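Local coordinates for KP6 killer toxin subunit alpha (Ustilago maydis virus P6, PDB 4GVB), which is the alpha subunit of a secreted heterodimeric antifungal toxin and recognises cellular receptors before the beta subunit joins in killing the cell, at residues A[13-18]-A[50-55]. Sequence-based numbering, arbitrary orientation.
Sequences KWECWC and HCLFSD
Antiparallel pairing of the two central strands of the sheet joins Trp14, Glu15 and Cys16 to Phe53, Leu52 and Cys51. Cys16 and Cys51 form a hydrogen-bonded pair: Cys16 N reaches Cys51 O and Cys51 N reaches Cys16 O, each at 2.8 Å. Phe53 N bonds Trp14 O. At the Lys13 end the pairing closes in a classic beta bulge: Lys13 and Trp14 both face Phe53, and Lys13 N (3.0 Å) and Trp14 N (3.1 Å) both donate to Phe53 O.

Glu15 and His50 meet on the face that also carries Leu52. Glu15 CG, anti to the backbone N (chi1 169°), lies near His50 CB, and the extended chain carries OE2 on to ND1. His50 ND1 donates to Glu15 OE2 at 2.7 Å, on the anti side of the carboxylate and somewhat out of its plane. The carboxylate and ring planes are 62° apart. Trp17 lies alongside His50 in an offset stack, the planes 19° apart, with Trp17 CE3 over the centre of the imidazole. His50 NE2 is bonded to Glu26, so both ring nitrogens are engaged and the ring's rotation is fixed.

On the opposite face, Trp14 CB packs on Phe53 CE1 at 3.7 Å, and Cys16 SG approaches Phe53 CZ obliquely. Helix 58-67 packs against this face, where Cys16 is disulfide-bonded to Cys74 and Cys51 to Cys35. The arrangement is that of a small alpha+beta protein, cross-linked by internal disulfides, with helices packed on an antiparallel sheet.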
# COMPACT_ATOMS: atom_id res chain seq x y z
N LYS A 13 -12.62 6.10 -18.87
CA LYS A 13 -13.60 5.04 -19.04
C LYS A 13 -13.77 4.21 -17.77
O LYS A 13 -14.80 3.59 -17.56
CB LYS A 13 -13.23 4.16 -20.23
CG LYS A 13 -13.08 4.95 -21.51
CD LYS A 13 -12.91 4.06 -22.73
CE LYS A 13 -12.99 4.91 -24.01
NZ LYS A 13 -13.53 4.15 -25.18
N TRP A 14 -12.75 4.22 -16.93
CA TRP A 14 -12.76 3.43 -15.71
C TRP A 14 -12.29 4.26 -14.53
O TRP A 14 -11.46 5.17 -14.68
CB TRP A 14 -11.87 2.20 -15.87
CG TRP A 14 -12.25 1.30 -17.01
CD1 TRP A 14 -11.61 1.16 -18.20
CD2 TRP A 14 -13.36 0.41 -17.04
NE1 TRP A 14 -12.26 0.23 -18.98
CE2 TRP A 14 -13.34 -0.24 -18.29
CE3 TRP A 14 -14.38 0.10 -16.13
CZ2 TRP A 14 -14.30 -1.19 -18.65
CZ3 TRP A 14 -15.33 -0.83 -16.49
CH2 TRP A 14 -15.28 -1.47 -17.74
N GLU A 15 -12.83 3.96 -13.35
CA GLU A 15 -12.44 4.62 -12.12
C GLU A 15 -12.30 3.54 -11.06
O GLU A 15 -13.31 3.01 -10.61
CB GLU A 15 -13.51 5.61 -11.71
CG GLU A 15 -13.34 6.17 -10.32
CD GLU A 15 -14.41 7.18 -10.03
OE1 GLU A 15 -15.36 7.27 -10.85
OE2 GLU A 15 -14.30 7.90 -9.01
N CYS A 16 -11.07 3.22 -10.66
CA CYS A 16 -10.83 2.04 -9.83
C CYS A 16 -10.09 2.38 -8.54
O CYS A 16 -9.43 3.41 -8.46
CB CYS A 16 -10.00 1.00 -10.61
SG CYS A 16 -10.72 0.35 -12.12
N TRP A 17 -10.21 1.51 -7.54
CA TRP A 17 -9.49 1.69 -6.28
C TRP A 17 -9.27 0.39 -5.53
O TRP A 17 -10.01 -0.58 -5.69
CB TRP A 17 -10.19 2.71 -5.37
CG TRP A 17 -11.59 2.35 -4.97
CD1 TRP A 17 -12.00 1.72 -3.82
CD2 TRP A 17 -12.79 2.63 -5.71
NE1 TRP A 17 -13.36 1.57 -3.82
CE2 TRP A 17 -13.87 2.13 -4.96
CE3 TRP A 17 -13.05 3.24 -6.94
CZ2 TRP A 17 -15.19 2.23 -5.40
CZ3 TRP A 17 -14.36 3.33 -7.38
CH2 TRP A 17 -15.41 2.82 -6.61
N CYS A 18 -8.24 0.38 -4.68
CA CYS A 18 -7.97 -0.75 -3.81
C CYS A 18 -8.93 -0.75 -2.62
O CYS A 18 -9.26 0.30 -2.10
CB CYS A 18 -6.52 -0.71 -3.31
SG CYS A 18 -5.29 -0.84 -4.63
N HIS A 50 -9.09 7.88 -6.06
CA HIS A 50 -9.38 6.86 -7.08
C HIS A 50 -8.42 6.97 -8.26
O HIS A 50 -7.81 8.02 -8.47
CB HIS A 50 -10.83 6.97 -7.58
CG HIS A 50 -11.86 6.73 -6.53
ND1 HIS A 50 -13.16 7.17 -6.65
CD2 HIS A 50 -11.78 6.10 -5.34
CE1 HIS A 50 -13.84 6.81 -5.58
NE2 HIS A 50 -13.03 6.15 -4.77
N CYS A 51 -8.30 5.88 -9.02
CA CYS A 51 -7.42 5.86 -10.20
C CYS A 51 -8.23 5.73 -11.48
O CYS A 51 -8.96 4.76 -11.66
CB CYS A 51 -6.40 4.71 -10.14
SG CYS A 51 -5.06 4.84 -11.38
N LEU A 52 -8.06 6.70 -12.37
CA LEU A 52 -8.84 6.77 -13.60
C LEU A 52 -7.95 6.49 -14.81
O LEU A 52 -6.76 6.78 -14.80
CB LEU A 52 -9.54 8.13 -13.71
CG LEU A 52 -10.72 8.30 -12.75
CD1 LEU A 52 -10.24 8.53 -11.34
CD2 LEU A 52 -11.64 9.45 -13.17
N PHE A 53 -8.54 5.87 -15.83
CA PHE A 53 -7.87 5.67 -17.09
C PHE A 53 -8.85 5.42 -18.25
O PHE A 53 -10.00 4.99 -18.06
CB PHE A 53 -6.79 4.56 -17.03
CG PHE A 53 -7.11 3.43 -16.08
CD1 PHE A 53 -8.02 2.44 -16.42
CD2 PHE A 53 -6.48 3.36 -14.84
CE1 PHE A 53 -8.32 1.41 -15.53
CE2 PHE A 53 -6.77 2.33 -13.94
CZ PHE A 53 -7.69 1.36 -14.28
N SER A 54 -8.37 5.69 -19.45
CA SER A 54 -9.17 5.49 -20.66
C SER A 54 -8.89 4.09 -21.20
O SER A 54 -9.80 3.29 -21.39
CB SER A 54 -8.84 6.56 -21.71
OG SER A 54 -9.53 6.31 -22.92
N ASP A 55 -7.62 3.79 -21.45
CA ASP A 55 -7.27 2.43 -21.80
C ASP A 55 -7.68 1.51 -20.65
O ASP A 55 -7.75 1.94 -19.50
CB ASP A 55 -5.77 2.31 -22.10
CG ASP A 55 -5.37 2.98 -23.41
OD1 ASP A 55 -6.26 3.27 -24.24
OD2 ASP A 55 -4.16 3.18 -23.62